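Local coordinates for protein pyruvate kinase 1 (Trypanosoma brucei brucei, PDB 4KCT) that catalyses transfer of the phosphoryl group of phosphoenolpyruvate to ADP, giving pyruvate and ATP, and has an intrinsic oxaloacetate decarboxylase activity, at residues S101-P104 with G105-V108; I214-A217 with E218-R221; M299-S302 with M303-N306; G449-D453 with K454-V458. All coordinates share one frame; numbering follows the deposited sequence. Where two conformers were deposited one is given.

From the N terminus the contacts follow in series; none nests in or crosses another. Each is local, closing a turn or helix start of a few residues. Contact 1 turns the chain between strands 99-102 and 107-111, in the sheet domain inserted after the third barrel strand. Contact 2 leads from the fourth barrel strand, 208-211, into helix 217-227. Contact 3 lies after the seventh strand, 293-296, ahead of helix 311-323, with its centre about 33 Å from that of contact 2. Contact 4 begins helix 455-467 in the alpha/beta domain, at the effector site, its centre about 71 Å from that of contact 1.

Contact 1 (S101-P104 with G105-V108); sequences SFAP and GDIV
Two flat groups meet the other half of this turn: the Phe-102 ring, which Val-108 and the Asp-106 carboxylate both approach obliquely, and that carboxylate itself, with the N-H of Ala-103 above its plane. The two groups hang from a type II beta turn, Ala-103 to Asp-106, that joins strand 99-102 to strand 107-111 in the inserted sheet domain. The closing bond of the turn, Asp-106 N to Ala-103 O, measures 3.0 Å with an N-H...O angle of 158°. Gly-105 takes the third position with positive phi, where a beta carbon would be pushed against the carbonyl oxygen of Pro-104; the backbone angles alone therefore account for glycine.

A second bond runs the other way. Ala-103 N donates to Asp-106 OD2 at 2.8 Å, nearly straight at 167°, so Ala-103 and Asp-106 are joined by both a backbone and a side-chain bond. Placing CG of Asp-106 beside its own backbone N and opposite the carbonyl carbon (chi1 -79°) is what folds the carboxylate back over the start of the turn. The same Asp-106 OD2 lies 3.5 Å from Phe-102 CA, and Lys-122 makes a long, weak ion pair with it.

Beyond the turn, Phe-102 and Val-108 cross at about a right angle. Both are buried, and Val-166 of strand 161-166 and Phe-125 of strand 124-126 pack on both of them. Within the turn the touch is made by a single branch: Val-108 CG2 sits 3.8 Å from Phe-102 CE1.

Contact 2 (I214-A217 with E218-R221); sequences IRTA and EQVR
Glu-218 meets the preceding segment lightly, its CB 3.8 Å from Thr-216 OG1, while its carboxylate leads away from it, to Arg-221.

Gln-219 does most of the work. Gln-219 N donates to Thr-216 OG1 at 3.1 Å with an angle of 160°. This is the capping bond of an N-cap threonine, whose hydroxyl is swung over the helix start by a chi1 of 64°. The Gln-219 side chain, extended beyond CG, crosses Thr-216 at about a right angle, and Gln-219 OE1 receives Arg-215 N at 2.9 Å; the donor is tilted 33° from the carbonyl plane. In the Arg-215 conformer given, one of two, the amide stands nearly perpendicular over the guanidinium, but the atoms are too close for the detail to be trusted. The guanidinium of Arg-215 is bonded instead to the carbonyl oxygens of Leu-187, Pro-188 and Phe-213.

All this sits where the chain leaves the fourth strand of the TIM barrel and enters helix 217-227. Val-220 brings CG2 to Ile-214 CG2 at 3.6 Å, crossing it at about a right angle; strand 235-240 and helix 249-255 pack against the pair. Val-220 N makes a weak bond to Thr-216 O.

Arg-221 N donates to Ala-217 O at 3.1 Å, a regular helical bond. Its guanidinium lies over that same oxygen and forms a salt bridge with Glu-218, Arg-221 NE and NH1 both donating to Glu-218 OE2, each at 3.0 Å.

Contact 3 (M299-S302 with M303-N306); sequences MLES and MTSN
Thr-304 lies alongside Glu-301, the two side chains pointing the same way, and its hydroxyl folds back onto the Glu-301 carbonyl. The backbone here is a short 3-10 turn, residues 301-304, in the loop after the seventh strand of the TIM barrel. OG1 of Thr-304 donates to Glu-301 O at 2.7 Å, in the carbonyl plane and on a lone pair. Thr-304 N reaches Glu-301 O as well, at 2.8 Å but from 45° above the plane, so the two donors use different approaches to one acceptor. A chi1 of -54° sets OG1 beside its own backbone N, which allows both bonds at once. In the Glu-301 conformer described, a water donates to OE1 and to Thr-304 OG1 and joins the two side chains.

Met-303 N to Leu-300 O, 2.9 Å, is the preceding 3-10 bond. The Leu-300 and Met-303 side chains turn into the fold, packing on Pro-309 and on helix 340-356, while Ser-302 OG is hydrogen-bonded to Glu-313.

At the far end Ser-302 O accepts from Ser-305 N at 3.1 Å, above its plane, and from Asn-306 N at 2.9 Å, within it. Asn-306 ND2 adds a weak third bond to Ser-302 O, at 3.0 Å.

Contact 4 (G449-D453 with K454-V458); sequences GEDKD and KEKRV. With FDP (2,6-di-O-phosphono-beta-D-fructofuranose), chain F.
Asp-451 and Arg-457 are held together by a salt bridge: Asp-451 OD2 lies 2.8 Å from Arg-457 NE, with an N-H...O angle of 167°, and nearly in the guanidinium plane. The carboxylate is turned 77° from that plane. Arg-457 grips side-on, for Arg-457 NH2 donates to Asp-451 O at 3.0 Å. That oxygen also receives Lys-454 N from the opposite face of its carbonyl, closing a type I beta turn from Asp-451 to Lys-454.

Bonds from carboxylates to the N-H groups of the helix start form a second group; Lys-454 holds the N-cap position. With CG anti to its backbone N (chi1 -164°), Asp-451 puts its carboxylate over the first turn of helix 455-467. Asp-451 OD1 takes Lys-456 N at 2.9 Å, and its OD2 takes Arg-457 N at 2.9 Å, both from above the carboxylate plane. Asp-453 OD2 accepts Glu-455 N at 3.1 Å. Two carboxylates thus satisfy three successive N-H groups, where the helix dipole would probably favour negative charge.

A third group involves the ligand, fructose 2,6-bisphosphate. Lys-454 NZ donates to its phosphate oxygen O1P at 2.7 Å and also to Lys-452 O. Arg-457 NH1 reaches O2P of the ligand at 2.8 Å and NH2 reaches O1P, placing the phosphate on the sugar's C2 at the edge of the guanidinium. Asp-451 is therefore a second-shell residue that orients the first-shell arginine. Leu-400, Ser-401, Asn-402, Thr-403, Ser-406 and Gly-488 bond the same ligand, completing the effector site in the alpha/beta domain characteristic of trypanosomatid pyruvate kinases.

Contact 1 (S101-P104 with G105-V108)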
loop_
_atom_site.group_PDB
_atom_site.type_symbol
_atom_site.label_atom_id
_atom_site.label_comp_id
_atom_site.label_asym_id
_atom_site.label_seq_id
_atom_site.Cartn_x
_atom_site.Cartn_y
_atom_site.Cartn_z
ATOM N N SER A 101 57.635 10.598 -16.325
ATOM C CA SER A 101 56.501 10.311 -17.212
ATOM C C SER A 101 56.354 8.818 -17.502
ATOM O O SER A 101 57.341 8.131 -17.774
ATOM C CB SER A 101 56.636 11.090 -18.523
ATOM O OG SER A 101 56.469 12.472 -18.294
ATOM N N PHE A 102 55.127 8.315 -17.387
ATOM C CA PHE A 102 54.845 6.899 -17.624
ATOM C C PHE A 102 53.958 6.743 -18.845
ATOM O O PHE A 102 53.122 7.608 -19.133
ATOM C CB PHE A 102 54.142 6.272 -16.416
ATOM C CG PHE A 102 54.962 6.296 -15.148
ATOM C CD1 PHE A 102 55.760 5.216 -14.804
ATOM C CD2 PHE A 102 54.884 7.379 -14.273
ATOM C CE1 PHE A 102 56.492 5.222 -13.629
ATOM C CE2 PHE A 102 55.603 7.386 -13.092
ATOM C CZ PHE A 102 56.410 6.300 -12.768
ATOM N N ALA A 103 54.075 5.592 -19.501
ATOM C CA ALA A 103 53.221 5.255 -20.632
ATOM C C ALA A 103 52.544 3.915 -20.362
ATOM O O ALA A 103 53.060 3.104 -19.593
ATOM C CB ALA A 103 54.051 5.189 -21.916
ATOM N N PRO A 104 51.368 3.686 -20.977
ATOM C CA PRO A 104 50.699 2.384 -20.823
ATOM C C PRO A 104 51.673 1.244 -21.070
ATOM O O PRO A 104 52.523 1.335 -21.963
ATOM C CB PRO A 104 49.621 2.405 -21.928
ATOM C CG PRO A 104 49.463 3.848 -22.294
ATOM C CD PRO A 104 50.810 4.469 -22.096
ATOM N N GLY A 105 51.582 0.198 -20.260
ATOM C CA GLY A 105 52.434 -0.977 -20.428
ATOM C C GLY A 105 53.761 -0.882 -19.689
ATOM O O GLY A 105 54.427 -1.889 -19.486
ATOM N N ASP A 106 54.146 0.318 -19.267
ATOM C CA ASP A 106 55.323 0.463 -18.401
ATOM C C ASP A 106 55.149 -0.403 -17.155
ATOM O O ASP A 106 54.052 -0.490 -16.588
ATOM C CB ASP A 106 55.528 1.927 -17.979
ATOM C CG ASP A 106 56.167 2.769 -19.067
ATOM O OD1 ASP A 106 56.516 2.204 -20.122
ATOM O OD2 ASP A 106 56.276 4.007 -18.883
ATOM N N ILE A 107 56.226 -1.058 -16.756
ATOM C CA ILE A 107 56.228 -1.892 -15.562
ATOM C C ILE A 107 57.048 -1.169 -14.496
ATOM O O ILE A 107 58.179 -0.745 -14.762
ATOM C CB ILE A 107 56.845 -3.270 -15.854
ATOM C CG1 ILE A 107 55.996 -4.039 -16.882
ATOM C CG2 ILE A 107 57.034 -4.074 -14.571
ATOM C CD1 ILE A 107 54.593 -4.363 -16.407
ATOM N N VAL A 108 56.423 -0.882 -13.358
ATOM C CA VAL A 108 57.054 -0.057 -12.326
ATOM C C VAL A 108 56.916 -0.757 -10.974
ATOM O O VAL A 108 55.888 -1.377 -10.696
ATOM C CB VAL A 108 56.426 1.366 -12.280
ATOM C CG1 VAL A 108 54.937 1.291 -11.974
ATOM C CG2 VAL A 108 57.140 2.258 -11.267
#

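Contact 2 (I214-A217 with E218-R221)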
loop_
_atom_site.group_PDB
_atom_site.type_symbol
_atom_site.label_atom_id
_atom_site.label_comp_id
_atom_site.label_asym_id
_atom_site.label_seq_id
_atom_site.Cartn_x
_atom_site.Cartn_y
_atom_site.Cartn_z
ATOM N N ILE A 214 36.352 9.204 7.395
ATOM C CA ILE A 214 35.919 8.358 8.503
ATOM C C ILE A 214 35.639 6.929 8.001
ATOM O O ILE A 214 34.809 6.715 7.095
ATOM C CB ILE A 214 34.674 8.960 9.208
ATOM C CG1 ILE A 214 35.050 10.299 9.900
ATOM C CG2 ILE A 214 34.078 7.971 10.213
ATOM C CD1 ILE A 214 36.116 10.183 11.002
ATOM N N ARG A 215 36.356 5.964 8.570
ATOM C CA ARG A 215 36.244 4.604 8.083
ATOM C C ARG A 215 35.456 3.712 9.026
ATOM O O ARG A 215 34.907 2.698 8.597
ATOM C CB ARG A 215 37.621 4.021 7.769
ATOM C CG ARG A 215 38.322 4.727 6.610
ATOM C CD ARG A 215 39.819 4.882 6.868
ATOM N NE ARG A 215 40.165 6.109 7.604
ATOM C CZ ARG A 215 41.240 6.225 8.385
ATOM N NH1 ARG A 215 41.528 7.379 8.989
ATOM N NH2 ARG A 215 42.057 5.192 8.522
ATOM N N THR A 216 35.424 4.078 10.316
ATOM C CA THR A 216 34.780 3.255 11.359
ATOM C C THR A 216 34.155 4.161 12.406
ATOM O O THR A 216 34.578 5.315 12.583
ATOM C CB THR A 216 35.811 2.354 12.113
ATOM O OG1 THR A 216 36.736 3.192 12.804
ATOM C CG2 THR A 216 36.582 1.445 11.154
ATOM N N ALA A 217 33.281 3.576 13.225
ATOM C CA ALA A 217 32.755 4.257 14.399
ATOM C C ALA A 217 33.860 4.596 15.403
ATOM O O ALA A 217 33.786 5.611 16.089
ATOM C CB ALA A 217 31.671 3.416 15.070
ATOM N N GLU A 218 34.865 3.730 15.526
ATOM C CA GLU A 218 35.954 4.004 16.477
ATOM C C GLU A 218 36.709 5.289 16.099
ATOM O O GLU A 218 37.055 6.109 16.960
ATOM C CB GLU A 218 36.913 2.812 16.576
ATOM C CG GLU A 218 37.957 2.952 17.678
ATOM C CD GLU A 218 37.357 3.292 19.051
ATOM O OE1 GLU A 218 37.968 4.106 19.780
ATOM O OE2 GLU A 218 36.270 2.757 19.399
ATOM N N GLN A 219 36.881 5.514 14.804
ATOM C CA GLN A 219 37.466 6.768 14.355
ATOM C C GLN A 219 36.647 8.000 14.746
ATOM O O GLN A 219 37.219 9.050 15.086
ATOM C CB GLN A 219 37.669 6.741 12.855
ATOM C CG GLN A 219 38.669 5.711 12.417
ATOM C CD GLN A 219 39.314 6.085 11.121
ATOM O OE1 GLN A 219 38.649 6.571 10.208
ATOM N NE2 GLN A 219 40.636 5.948 11.057
ATOM N N VAL A 220 35.322 7.920 14.628
ATOM C CA VAL A 220 34.476 9.028 15.117
ATOM C C VAL A 220 34.744 9.319 16.598
ATOM O O VAL A 220 34.914 10.477 16.994
ATOM C CB VAL A 220 32.973 8.747 14.920
ATOM C CG1 VAL A 220 32.161 9.950 15.361
ATOM C CG2 VAL A 220 32.674 8.410 13.450
ATOM N N ARG A 221 34.759 8.260 17.410
ATOM C CA ARG A 221 35.081 8.357 18.833
ATOM C C ARG A 221 36.453 8.956 19.126
ATOM O O ARG A 221 36.589 9.774 20.042
ATOM C CB ARG A 221 34.920 6.986 19.533
ATOM C CG ARG A 221 33.453 6.566 19.679
ATOM C CD ARG A 221 33.282 5.352 20.584
ATOM N NE ARG A 221 33.703 4.114 19.926
ATOM C CZ ARG A 221 32.932 3.400 19.100
ATOM N NH1 ARG A 221 33.401 2.286 18.564
ATOM N NH2 ARG A 221 31.680 3.791 18.828
#

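Contact 3 (M299-S302 with M303-N306)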
loop_
_atom_site.group_PDB
_atom_site.type_symbol
_atom_site.label_atom_id
_atom_site.label_comp_id
_atom_site.label_asym_id
_atom_site.label_seq_id
_atom_site.Cartn_x
_atom_site.Cartn_y
_atom_site.Cartn_z
ATOM N N MET A 299 28.690 19.960 -7.377
ATOM C CA MET A 299 27.272 20.081 -7.634
ATOM C C MET A 299 26.971 21.106 -8.719
ATOM O O MET A 299 26.098 20.891 -9.528
ATOM C CB MET A 299 26.496 20.386 -6.349
ATOM C CG MET A 299 26.787 19.353 -5.256
ATOM S SD MET A 299 25.388 19.171 -4.138
ATOM C CE MET A 299 24.236 18.220 -5.120
ATOM N N LEU A 300 27.685 22.243 -8.698
ATOM C CA LEU A 300 27.478 23.295 -9.690
ATOM C C LEU A 300 28.840 23.744 -10.241
ATOM O O LEU A 300 29.048 24.921 -10.525
ATOM C CB LEU A 300 26.736 24.499 -9.057
ATOM C CG LEU A 300 25.241 24.267 -8.723
ATOM C CD1 LEU A 300 24.694 25.460 -7.930
ATOM C CD2 LEU A 300 24.422 24.070 -10.007
ATOM N N GLU A 301 29.696 22.767 -10.501
ATOM C CA GLU A 301 31.114 22.986 -10.756
ATOM C C GLU A 301 31.374 24.020 -11.879
ATOM O O GLU A 301 32.251 24.873 -11.768
ATOM C CB GLU A 301 31.770 21.646 -11.109
ATOM C CG GLU A 301 33.280 21.697 -11.246
ATOM C CD GLU A 301 33.968 22.094 -9.960
ATOM O OE1 GLU A 301 35.153 22.487 -10.025
ATOM O OE2 GLU A 301 33.353 21.976 -8.882
ATOM N N SER A 302 30.660 23.891 -12.980
ATOM C CA SER A 302 30.967 24.715 -14.150
ATOM C C SER A 302 30.729 26.200 -13.835
ATOM O O SER A 302 31.252 27.083 -14.531
ATOM C CB SER A 302 30.115 24.301 -15.332
ATOM O OG SER A 302 28.759 24.695 -15.138
ATOM N N MET A 303 29.949 26.483 -12.786
ATOM C CA MET A 303 29.759 27.894 -12.363
ATOM C C MET A 303 30.974 28.488 -11.644
ATOM O O MET A 303 30.973 29.668 -11.297
ATOM C CB MET A 303 28.491 28.086 -11.514
ATOM C CG MET A 303 27.193 27.891 -12.289
ATOM S SD MET A 303 25.742 28.641 -11.493
ATOM C CE MET A 303 26.088 30.379 -11.712
ATOM N N THR A 304 32.030 27.694 -11.470
ATOM C CA THR A 304 33.303 28.249 -11.086
ATOM C C THR A 304 33.751 29.308 -12.121
ATOM O O THR A 304 34.283 30.374 -11.748
ATOM C CB THR A 304 34.373 27.146 -10.912
ATOM O OG1 THR A 304 33.880 26.162 -9.989
ATOM C CG2 THR A 304 35.714 27.749 -10.314
ATOM N N SER A 305 33.376 29.084 -13.385
ATOM C CA SER A 305 33.874 29.884 -14.518
ATOM C C SER A 305 32.750 30.519 -15.310
ATOM O O SER A 305 33.013 31.344 -16.175
ATOM C CB SER A 305 34.665 29.002 -15.488
ATOM O OG SER A 305 35.952 28.765 -14.997
ATOM N N ASN A 306 31.568 29.910 -15.245
ATOM C CA ASN A 306 30.456 30.300 -16.121
ATOM C C ASN A 306 29.292 30.809 -15.323
ATOM O O ASN A 306 29.094 30.409 -14.180
ATOM C CB ASN A 306 30.004 29.135 -17.015
ATOM C CG ASN A 306 31.152 28.527 -17.816
ATOM O OD1 ASN A 306 31.736 29.178 -18.669
ATOM N ND2 ASN A 306 31.507 27.287 -17.502
HETATM O O HOH W 1 35.577 24.609 -8.605
#

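Contact 4 (G449-D453 with K454-V458)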
loop_
_atom_site.group_PDB
_atom_site.type_symbol
_atom_site.label_atom_id
_atom_site.label_comp_id
_atom_site.label_asym_id
_atom_site.label_seq_id
_atom_site.Cartn_x
_atom_site.Cartn_y
_atom_site.Cartn_z
ATOM N N GLY A 449 14.614 36.343 31.769
ATOM C CA GLY A 449 14.081 35.427 32.790
ATOM C C GLY A 449 13.986 33.965 32.371
ATOM O O GLY A 449 14.031 33.635 31.177
ATOM N N GLU A 450 13.779 33.089 33.350
ATOM C CA GLU A 450 13.962 31.649 33.144
ATOM C C GLU A 450 12.839 30.997 32.318
ATOM O O GLU A 450 13.031 29.903 31.739
ATOM C CB GLU A 450 14.119 30.932 34.485
ATOM C CG GLU A 450 15.568 30.738 34.903
ATOM C CD GLU A 450 15.775 29.466 35.699
ATOM O OE1 GLU A 450 14.832 29.040 36.402
ATOM O OE2 GLU A 450 16.886 28.895 35.628
ATOM N N ASP A 451 11.657 31.615 32.337
ATOM C CA ASP A 451 10.543 31.192 31.479
ATOM C C ASP A 451 10.110 29.730 31.688
ATOM O O ASP A 451 9.822 29.015 30.714
ATOM C CB ASP A 451 10.873 31.437 29.998
ATOM C CG ASP A 451 9.647 31.397 29.122
ATOM O OD1 ASP A 451 8.567 31.852 29.589
ATOM O OD2 ASP A 451 9.720 30.813 28.010
ATOM N N LYS A 452 9.915 29.340 32.953
ATOM C CA LYS A 452 9.526 27.963 33.296
ATOM C C LYS A 452 8.222 27.546 32.639
ATOM O O LYS A 452 8.047 26.375 32.286
ATOM C CB LYS A 452 9.397 27.788 34.819
ATOM C CG LYS A 452 10.712 27.543 35.542
ATOM C CD LYS A 452 10.461 27.173 36.998
ATOM C CE LYS A 452 11.204 25.902 37.391
ATOM N NZ LYS A 452 12.151 26.133 38.523
ATOM N N ASP A 453 7.284 28.481 32.525
ATOM C CA ASP A 453 5.996 28.178 31.909
ATOM C C ASP A 453 5.942 28.365 30.390
ATOM O O ASP A 453 4.871 28.259 29.793
ATOM C CB ASP A 453 4.849 28.909 32.603
ATOM C CG ASP A 453 4.782 30.410 32.257
ATOM O OD1 ASP A 453 3.955 31.099 32.889
ATOM O OD2 ASP A 453 5.529 30.909 31.376
ATOM N N LYS A 454 7.114 28.574 29.775
ATOM C CA LYS A 454 7.272 28.605 28.297
ATOM C C LYS A 454 6.651 29.805 27.594
ATOM O O LYS A 454 6.818 29.970 26.386
ATOM C CB LYS A 454 6.772 27.299 27.613
ATOM C CG LYS A 454 6.637 26.083 28.516
ATOM C CD LYS A 454 7.986 25.512 28.822
ATOM C CE LYS A 454 7.876 24.280 29.704
ATOM N NZ LYS A 454 9.121 24.203 30.524
ATOM N N GLU A 455 5.867 30.596 28.310
ATOM C CA GLU A 455 5.057 31.635 27.650
ATOM C C GLU A 455 5.882 32.733 26.927
ATOM O O GLU A 455 5.486 33.213 25.864
ATOM C CB GLU A 455 4.082 32.265 28.647
ATOM C CG GLU A 455 3.042 31.295 29.174
ATOM C CD GLU A 455 2.123 30.776 28.070
ATOM O OE1 GLU A 455 1.553 29.678 28.233
ATOM O OE2 GLU A 455 2.003 31.443 27.020
ATOM N N LYS A 456 7.006 33.150 27.514
ATOM C CA LYS A 456 7.839 34.172 26.879
ATOM C C LYS A 456 8.451 33.628 25.592
ATOM O O LYS A 456 8.508 34.315 24.572
ATOM C CB LYS A 456 8.948 34.651 27.827
ATOM C CG LYS A 456 8.428 35.500 28.984
ATOM C CD LYS A 456 9.492 35.685 30.055
ATOM C CE LYS A 456 8.991 36.583 31.168
ATOM N NZ LYS A 456 10.140 36.987 32.018
ATOM N N ARG A 457 8.951 32.403 25.654
ATOM C CA ARG A 457 9.526 31.809 24.476
ATOM C C ARG A 457 8.512 31.563 23.384
ATOM O O ARG A 457 8.802 31.770 22.207
ATOM C CB ARG A 457 10.311 30.541 24.822
ATOM C CG ARG A 457 11.673 30.868 25.410
ATOM C CD ARG A 457 12.347 29.629 25.952
ATOM N NE ARG A 457 11.610 29.040 27.062
ATOM C CZ ARG A 457 11.829 27.807 27.506
ATOM N NH1 ARG A 457 12.677 27.009 26.845
ATOM N NH2 ARG A 457 11.190 27.354 28.590
ATOM N N VAL A 458 7.311 31.125 23.758
ATOM C CA VAL A 458 6.283 30.899 22.751
ATOM C C VAL A 458 5.883 32.197 22.094
ATOM O O VAL A 458 5.727 32.257 20.880
ATOM C CB VAL A 458 5.051 30.164 23.322
ATOM C CG1 VAL A 458 3.886 30.218 22.334
ATOM C CG2 VAL A 458 5.410 28.709 23.647
HETATM P P1 FDP F . 12.560 23.843 28.901
HETATM O O1P FDP F . 11.157 24.386 28.729
HETATM O O2P FDP F . 13.605 24.804 28.393
HETATM O O3P FDP F . 12.850 23.228 30.260
HETATM O O1 FDP F . 12.681 20.588 29.919
HETATM C C1 FDP F . 11.515 20.864 29.137
HETATM C C2 FDP F . 11.956 21.359 27.764
HETATM O O2 FDP F . 12.699 22.608 27.837
HETATM C C3 FDP F . 10.794 21.504 26.786
HETATM O O3 FDP F . 10.014 22.667 27.052
HETATM C C4 FDP F . 11.552 21.634 25.476
HETATM O O4 FDP F . 10.722 21.430 24.319
HETATM C C5 FDP F . 12.597 20.541 25.639
HETATM O O5 FDP F . 12.784 20.385 27.094
HETATM C C6 FDP F . 13.903 20.929 24.958
HETATM O O6 FDP F . 14.719 19.759 24.875
HETATM P P2 FDP F . 16.017 19.773 23.906
HETATM O O4P FDP F . 15.441 19.882 22.483
HETATM O O5P FDP F . 16.779 20.980 24.355
HETATM O O6P FDP F . 16.692 18.449 24.167
HETATM O O HOH W 2 11.040 33.907 33.051
#